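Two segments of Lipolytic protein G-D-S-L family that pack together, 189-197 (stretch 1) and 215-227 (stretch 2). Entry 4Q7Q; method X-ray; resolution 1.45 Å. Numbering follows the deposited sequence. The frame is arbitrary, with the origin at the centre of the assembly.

Stretch 1, residues 189-197: MVKFKHLKN
Stretch 2 215-227: PFNPENNEYPYPP

A short extended strand in the first stretch is clasped by an irregular, proline-rich segment, through one backbone hydrogen bond, an asparagine side chain that imitates a neighbouring strand, and flanking apolar and polar contacts; together the two stretches bury 730 Å², both sides summed. Residues 193-196 are extended (phi/psi -115/128 at Lys-193, -87/103 at His-194, -136/151 at Leu-195), whereas the second stretch has no regular helix or strand and makes a type I turn from Asn-217 to Asn-220, closed by Asn-220 N to Asn-217 O at 2.9 Å.

The segment 221-225 runs antiparallel to 193-196, with the CA atoms of His-194 and Pro-224 4.3 Å apart. There His-194 N donates to Pro-224 O (2.8 Å, 168°), and Lys-193 CA approaches the same oxygen at 3.4 Å. Proline has no amide hydrogen to return the bond; instead Asn-221 (chi1 -156°, chi2 110°) supplies its side-chain amide, ND2 donating to His-194 O at 3.0 Å while OD1 accepts from Lys-196 N at 3.0 Å. Its ND2 also donates to Glu-222 O at 2.7 Å, and the three bonds together agree on the amide's orientation.

His-194 (chi1 t, chi2 71°) directs NE2 to Glu-222 OE1, 3.0 Å away near the ring plane. Lys-196, m at chi1 and t thereafter, extends until NZ donates to Asn-220 OD1 at 3.0 Å. A water lies 2.6 Å from Lys-196 O and 2.7 Å from Pro-215 O, bridging the two backbones.

Apolar contacts complete the packing. Leu-195 (m, t) brings CD2 within 3.6 Å of Phe-216 CD1 and 4.1 Å of Pro-224 CB. Tyr-225 (chi1 m, chi2 -45°) receives Val-190 CG1 over one ring face, 4.1 Å from the centroid. Phe-192 (chi1 p) points away at CA-to-CB, yet its CE2 reaches Pro-226 CG at 3.7 Å.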

HETATM    1  N   MSE A 189     -10.102  -6.978   7.152  1.00 21.08           N
HETATM    2  CA  MSE A 189      -8.975  -7.391   6.322  1.00 20.39           C
HETATM    3  C   MSE A 189      -9.069  -8.860   5.916  1.00 20.20           C
HETATM    4  O   MSE A 189      -8.927  -9.191   4.741  1.00 20.36           O
HETATM    5  CB  MSE A 189      -7.651  -7.100   7.026  1.00 21.69           C
HETATM    6  CG  MSE A 189      -7.418  -5.620   7.248  1.00 23.66           C
HETATM    7 SE   MSE A 189      -7.187  -4.691   5.555  0.78 27.22          SE
HETATM    8  CE  MSE A 189      -7.752  -2.891   6.077  1.00 25.66           C
ATOM      9  N   VAL A 190      -9.317  -9.737   6.890  1.00 21.76           N
ATOM     10  CA  VAL A 190      -9.468 -11.169   6.623  1.00 22.91           C
ATOM     11  C   VAL A 190     -10.606 -11.726   7.471  1.00 22.98           C
ATOM     12  O   VAL A 190     -10.891 -11.193   8.540  1.00 26.40           O
ATOM     13  CB  VAL A 190      -8.171 -11.961   6.936  1.00 24.14           C
ATOM     14  CG1 VAL A 190      -7.050 -11.583   5.973  1.00 23.44           C
ATOM     15  CG2 VAL A 190      -7.745 -11.750   8.397  1.00 26.40           C
ATOM     16  N   LYS A 191     -11.271 -12.776   6.990  1.00 22.33           N
ATOM     17  CA  LYS A 191     -12.395 -13.365   7.726  1.00 22.30           C
ATOM     18  C   LYS A 191     -11.940 -14.148   8.959  1.00 21.87           C
ATOM     19  O   LYS A 191     -12.621 -14.159   9.988  1.00 23.49           O
ATOM     20  CB  LYS A 191     -13.214 -14.294   6.820  1.00 24.33           C
ATOM     21  CG  LYS A 191     -13.830 -13.632   5.598  1.00 27.43           C
ATOM     22  CD  LYS A 191     -14.929 -12.667   5.985  1.00 29.53           C
ATOM     23  CE  LYS A 191     -15.657 -12.140   4.754  1.00 31.26           C
ATOM     24  NZ  LYS A 191     -16.410 -13.214   4.050  1.00 33.35           N
ATOM     25  N   PHE A 192     -10.802 -14.820   8.841  1.00 20.80           N
ATOM     26  CA  PHE A 192     -10.268 -15.624   9.935  1.00 19.38           C
ATOM     27  C   PHE A 192      -8.849 -16.038   9.609  1.00 18.15           C
ATOM     28  O   PHE A 192      -8.395 -15.893   8.471  1.00 19.49           O
ATOM     29  CB  PHE A 192     -11.120 -16.880  10.182  1.00 21.64           C
ATOM     30  CG  PHE A 192     -11.202 -17.808   8.996  1.00 22.93           C
ATOM     31  CD1 PHE A 192     -12.222 -17.674   8.063  1.00 22.98           C
ATOM     32  CD2 PHE A 192     -10.250 -18.803   8.806  1.00 24.58           C
ATOM     33  CE1 PHE A 192     -12.299 -18.521   6.971  1.00 24.32           C
ATOM     34  CE2 PHE A 192     -10.320 -19.651   7.714  1.00 25.37           C
ATOM     35  CZ  PHE A 192     -11.349 -19.505   6.795  1.00 25.52           C
ATOM     36  N   LYS A 193      -8.160 -16.539  10.628  1.00 17.60           N
ATOM     37  CA  LYS A 193      -6.870 -17.177  10.468  1.00 18.76           C
ATOM     38  C   LYS A 193      -7.080 -18.634  10.872  1.00 19.27           C
ATOM     39  O   LYS A 193      -7.619 -18.909  11.936  1.00 19.46           O
ATOM     40  CB  LYS A 193      -5.854 -16.503  11.386  1.00 22.84           C
ATOM     41  CG  LYS A 193      -4.474 -16.263  10.794  1.00 24.93           C
ATOM     42  CD  LYS A 193      -3.618 -15.487  11.788  1.00 25.14           C
ATOM     43  CE  LYS A 193      -2.175 -15.331  11.344  1.00 27.62           C
ATOM     44  NZ  LYS A 193      -1.383 -14.685  12.430  1.00 28.11           N
ATOM     45  N   HIS A 194      -6.663 -19.545   9.999  1.00 19.98           N
ATOM     46  CA  HIS A 194      -6.849 -20.978  10.150  1.00 20.97           C
ATOM     47  C   HIS A 194      -5.671 -21.519  10.959  1.00 19.52           C
ATOM     48  O   HIS A 194      -4.569 -21.660  10.438  1.00 20.96           O
ATOM     49  CB  HIS A 194      -6.895 -21.573   8.737  1.00 24.00           C
ATOM     50  CG  HIS A 194      -6.932 -23.065   8.679  1.00 28.50           C
ATOM     51  ND1 HIS A 194      -8.034 -23.800   9.051  1.00 30.58           N
ATOM     52  CD2 HIS A 194      -6.014 -23.959   8.236  1.00 30.15           C
ATOM     53  CE1 HIS A 194      -7.789 -25.085   8.863  1.00 31.32           C
ATOM     54  NE2 HIS A 194      -6.570 -25.208   8.369  1.00 31.07           N
ATOM     55  N   LEU A 195      -5.894 -21.799  12.241  1.00 19.49           N
ATOM     56  CA  LEU A 195      -4.786 -22.083  13.153  1.00 19.05           C
ATOM     57  C   LEU A 195      -5.053 -23.275  14.044  1.00 20.01           C
ATOM     58  O   LEU A 195      -6.194 -23.556  14.393  1.00 20.79           O
ATOM     59  CB  LEU A 195      -4.543 -20.874  14.055  1.00 20.82           C
ATOM     60  CG  LEU A 195      -4.202 -19.552  13.377  1.00 20.30           C
ATOM     61  CD1 LEU A 195      -4.274 -18.416  14.392  1.00 21.29           C
ATOM     62  CD2 LEU A 195      -2.819 -19.624  12.749  1.00 21.88           C
ATOM     63  N   LYS A 196      -3.984 -23.959  14.434  1.00 21.04           N
ATOM     64  CA  LYS A 196      -4.091 -25.003  15.435  1.00 22.40           C
ATOM     65  C   LYS A 196      -4.418 -24.418  16.801  1.00 22.40           C
ATOM     66  O   LYS A 196      -3.839 -23.413  17.221  1.00 23.78           O
ATOM     67  CB  LYS A 196      -2.804 -25.829  15.507  1.00 23.26           C
ATOM     68  CG  LYS A 196      -2.581 -26.715  14.294  1.00 26.33           C
ATOM     69  CD  LYS A 196      -1.399 -27.633  14.495  1.00 28.05           C
ATOM     70  CE  LYS A 196      -1.223 -28.555  13.299  1.00 30.30           C
ATOM     71  NZ  LYS A 196      -0.067 -29.460  13.482  1.00 31.25           N
ATOM     72  N   ASN A 197      -5.367 -25.051  17.480  1.00 22.01           N
ATOM     73  CA  ASN A 197      -5.723 -24.711  18.846  1.00 21.39           C
ATOM     74  C   ASN A 197      -4.644 -25.275  19.766  1.00 22.41           C
ATOM     75  O   ASN A 197      -4.424 -26.477  19.785  1.00 23.45           O
ATOM     76  CB  ASN A 197      -7.089 -25.332  19.148  1.00 20.23           C
ATOM     77  CG  ASN A 197      -7.587 -25.039  20.548  1.00 21.22           C
ATOM     78  OD1 ASN A 197      -6.822 -24.672  21.440  1.00 21.76           O
ATOM     79  ND2 ASN A 197      -8.885 -25.225  20.752  1.00 22.79           N
ATOM     80  N   PRO A 215      -0.910 -18.591  18.563  1.00 22.20           N
ATOM     81  CA  PRO A 215       0.368 -18.673  17.845  1.00 23.06           C
ATOM     82  C   PRO A 215       0.242 -19.266  16.446  1.00 23.79           C
ATOM     83  O   PRO A 215      -0.495 -20.231  16.228  1.00 25.71           O
ATOM     84  CB  PRO A 215       1.206 -19.612  18.720  1.00 24.74           C
ATOM     85  CG  PRO A 215       0.597 -19.525  20.061  1.00 24.16           C
ATOM     86  CD  PRO A 215      -0.869 -19.325  19.841  1.00 22.76           C
ATOM     87  N   PHE A 216       0.969 -18.674  15.505  1.00 23.73           N
ATOM     88  CA  PHE A 216       1.122 -19.255  14.184  1.00 24.05           C
ATOM     89  C   PHE A 216       2.561 -19.709  13.990  1.00 25.44           C
ATOM     90  O   PHE A 216       3.483 -18.893  13.961  1.00 26.91           O
ATOM     91  CB  PHE A 216       0.734 -18.265  13.086  1.00 22.70           C
ATOM     92  CG  PHE A 216       1.051 -18.758  11.699  1.00 22.20           C
ATOM     93  CD1 PHE A 216       0.441 -19.901  11.204  1.00 22.82           C
ATOM     94  CD2 PHE A 216       1.971 -18.097  10.902  1.00 23.01           C
ATOM     95  CE1 PHE A 216       0.735 -20.369   9.938  1.00 23.41           C
ATOM     96  CE2 PHE A 216       2.265 -18.556   9.632  1.00 23.05           C
ATOM     97  CZ  PHE A 216       1.650 -19.698   9.151  1.00 22.92           C
ATOM     98  N   ASN A 217       2.745 -21.017  13.877  1.00 26.13           N
ATOM     99  CA  ASN A 217       4.042 -21.592  13.559  1.00 29.12           C
ATOM    100  C   ASN A 217       3.998 -22.133  12.138  1.00 30.53           C
ATOM    101  O   ASN A 217       3.335 -23.132  11.876  1.00 30.72           O
ATOM    102  CB  ASN A 217       4.372 -22.711  14.550  1.00 32.82           C
ATOM    103  CG  ASN A 217       5.727 -23.351  14.291  1.00 36.85           C
ATOM    104  OD1 ASN A 217       6.520 -22.867  13.478  1.00 38.72           O
ATOM    105  ND2 ASN A 217       6.004 -24.445  14.996  1.00 38.31           N
ATOM    106  N   PRO A 218       4.702 -21.467  11.209  1.00 32.54           N
ATOM    107  CA  PRO A 218       4.634 -21.809   9.782  1.00 34.88           C
ATOM    108  C   PRO A 218       5.188 -23.198   9.461  1.00 37.17           C
ATOM    109  O   PRO A 218       4.964 -23.698   8.361  1.00 39.59           O
ATOM    110  CB  PRO A 218       5.491 -20.722   9.119  1.00 35.15           C
ATOM    111  CG  PRO A 218       6.388 -20.222  10.204  1.00 34.07           C
ATOM    112  CD  PRO A 218       5.585 -20.316  11.463  1.00 32.91           C
ATOM    113  N   GLU A 219       5.896 -23.806  10.408  1.00 37.57           N
ATOM    114  CA  GLU A 219       6.417 -25.154  10.223  1.00 39.40           C
ATOM    115  C   GLU A 219       5.425 -26.205  10.714  1.00 40.38           C
ATOM    116  O   GLU A 219       5.483 -27.362  10.303  1.00 41.18           O
ATOM    117  CB  GLU A 219       7.762 -25.318  10.939  1.00 40.13           C
ATOM    118  N   ASN A 220       4.518 -25.793  11.597  1.00 40.38           N
ATOM    119  CA  ASN A 220       3.503 -26.686  12.148  1.00 40.71           C
ATOM    120  C   ASN A 220       2.105 -26.078  12.014  1.00 39.37           C
ATOM    121  O   ASN A 220       1.351 -26.001  12.985  1.00 42.32           O
ATOM    122  CB  ASN A 220       3.822 -27.015  13.612  1.00 42.80           C
ATOM    123  CG  ASN A 220       2.872 -28.041  14.212  1.00 45.20           C
ATOM    124  OD1 ASN A 220       2.882 -29.214  13.835  1.00 47.60           O
ATOM    125  ND2 ASN A 220       2.049 -27.602  15.160  1.00 44.64           N
ATOM    126  N   ASN A 221       1.773 -25.638  10.803  1.00 34.98           N
ATOM    127  CA  ASN A 221       0.472 -25.044  10.515  1.00 32.08           C
ATOM    128  C   ASN A 221       0.342 -24.816   9.014  1.00 31.35           C
ATOM    129  O   ASN A 221       1.213 -24.196   8.403  1.00 31.93           O
ATOM    130  CB  ASN A 221       0.319 -23.706  11.255  1.00 30.11           C
ATOM    131  CG  ASN A 221      -1.135 -23.318  11.497  1.00 28.17           C
ATOM    132  OD1 ASN A 221      -1.606 -23.330  12.636  1.00 26.83           O
ATOM    133  ND2 ASN A 221      -1.838 -22.932  10.433  1.00 25.92           N
ATOM    134  N   GLU A 222      -0.743 -25.315   8.425  1.00 29.82           N
ATOM    135  CA  GLU A 222      -1.052 -25.052   7.022  1.00 29.49           C
ATOM    136  C   GLU A 222      -1.177 -23.548   6.806  1.00 26.49           C
ATOM    137  O   GLU A 222      -1.268 -22.791   7.774  1.00 25.30           O
ATOM    138  CB  GLU A 222      -2.362 -25.738   6.633  1.00 32.76           C
ATOM    139  CG  GLU A 222      -2.363 -27.240   6.858  1.00 35.79           C
ATOM    140  CD  GLU A 222      -3.756 -27.837   6.821  1.00 37.95           C
ATOM    141  OE1 GLU A 222      -4.736 -27.088   7.025  1.00 39.29           O
ATOM    142  OE2 GLU A 222      -3.871 -29.057   6.585  1.00 38.89           O
ATOM    143  N   TYR A 223      -1.184 -23.115   5.547  1.00 24.37           N
ATOM    144  CA  TYR A 223      -1.319 -21.691   5.245  1.00 23.32           C
ATOM    145  C   TYR A 223      -2.591 -21.164   5.889  1.00 23.04           C
ATOM    146  O   TYR A 223      -3.670 -21.700   5.660  1.00 24.59           O
ATOM    147  CB  TYR A 223      -1.341 -21.447   3.740  1.00 23.59           C
ATOM    148  CG  TYR A 223      -1.364 -19.973   3.399  1.00 22.36           C
ATOM    149  CD1 TYR A 223      -0.243 -19.171   3.616  1.00 21.73           C
ATOM    150  CD2 TYR A 223      -2.506 -19.377   2.877  1.00 21.93           C
ATOM    151  CE1 TYR A 223      -0.258 -17.824   3.319  1.00 22.69           C
ATOM    152  CE2 TYR A 223      -2.529 -18.024   2.575  1.00 22.47           C
ATOM    153  CZ  TYR A 223      -1.400 -17.256   2.796  1.00 23.06           C
ATOM    154  OH  TYR A 223      -1.419 -15.912   2.504  1.00 23.38           O
ATOM    155  N   PRO A 224      -2.464 -20.126   6.727  1.00 21.43           N
ATOM    156  CA  PRO A 224      -3.584 -19.749   7.599  1.00 20.67           C
ATOM    157  C   PRO A 224      -4.673 -18.899   6.932  1.00 20.97           C
ATOM    158  O   PRO A 224      -5.679 -18.595   7.580  1.00 20.48           O
ATOM    159  CB  PRO A 224      -2.896 -18.956   8.711  1.00 20.85           C
ATOM    160  CG  PRO A 224      -1.700 -18.348   8.031  1.00 22.13           C
ATOM    161  CD  PRO A 224      -1.227 -19.397   7.060  1.00 21.80           C
ATOM    162  N   TYR A 225      -4.494 -18.537   5.667  1.00 21.56           N
ATOM    163  CA  TYR A 225      -5.522 -17.781   4.953  1.00 21.49           C
ATOM    164  C   TYR A 225      -6.033 -18.507   3.704  1.00 23.75           C
ATOM    165  O   TYR A 225      -5.700 -18.124   2.586  1.00 23.57           O
ATOM    166  CB  TYR A 225      -4.987 -16.397   4.569  1.00 20.52           C
ATOM    167  CG  TYR A 225      -4.709 -15.473   5.733  1.00 18.71           C
ATOM    168  CD1 TYR A 225      -5.613 -15.346   6.783  1.00 19.38           C
ATOM    169  CD2 TYR A 225      -3.544 -14.718   5.775  1.00 18.08           C
ATOM    170  CE1 TYR A 225      -5.364 -14.490   7.842  1.00 19.27           C
ATOM    171  CE2 TYR A 225      -3.281 -13.853   6.832  1.00 18.14           C
ATOM    172  CZ  TYR A 225      -4.192 -13.745   7.866  1.00 19.88           C
ATOM    173  OH  TYR A 225      -3.942 -12.885   8.913  1.00 21.07           O
ATOM    174  N   PRO A 226      -6.849 -19.559   3.889  1.00 26.17           N
ATOM    175  CA  PRO A 226      -7.456 -20.234   2.739  1.00 27.68           C
ATOM    176  C   PRO A 226      -8.403 -19.274   2.013  1.00 28.44           C
ATOM    177  O   PRO A 226      -8.665 -18.193   2.538  1.00 28.25           O
ATOM    178  CB  PRO A 226      -8.222 -21.397   3.386  1.00 28.06           C
ATOM    179  CG  PRO A 226      -8.494 -20.949   4.772  1.00 27.53           C
ATOM    180  CD  PRO A 226      -7.297 -20.135   5.167  1.00 25.95           C
ATOM    181  N   PRO A 227      -8.881 -19.642   0.809  1.00 29.95           N
ATOM    182  CA  PRO A 227      -9.761 -18.759   0.033  1.00 30.20           C
ATOM    183  C   PRO A 227     -10.929 -18.162   0.823  1.00 28.59           C
ATOM    184  O   PRO A 227     -11.249 -16.988   0.627  1.00 28.65           O
ATOM    185  CB  PRO A 227     -10.285 -19.684  -1.065  1.00 31.39           C
ATOM    186  CG  PRO A 227      -9.154 -20.621  -1.301  1.00 32.17           C
ATOM    187  CD  PRO A 227      -8.532 -20.860   0.054  1.00 31.97           C
TER
HETATM  188  O   HOH W   1      -1.432 -22.483  17.402  1.00 39.88           O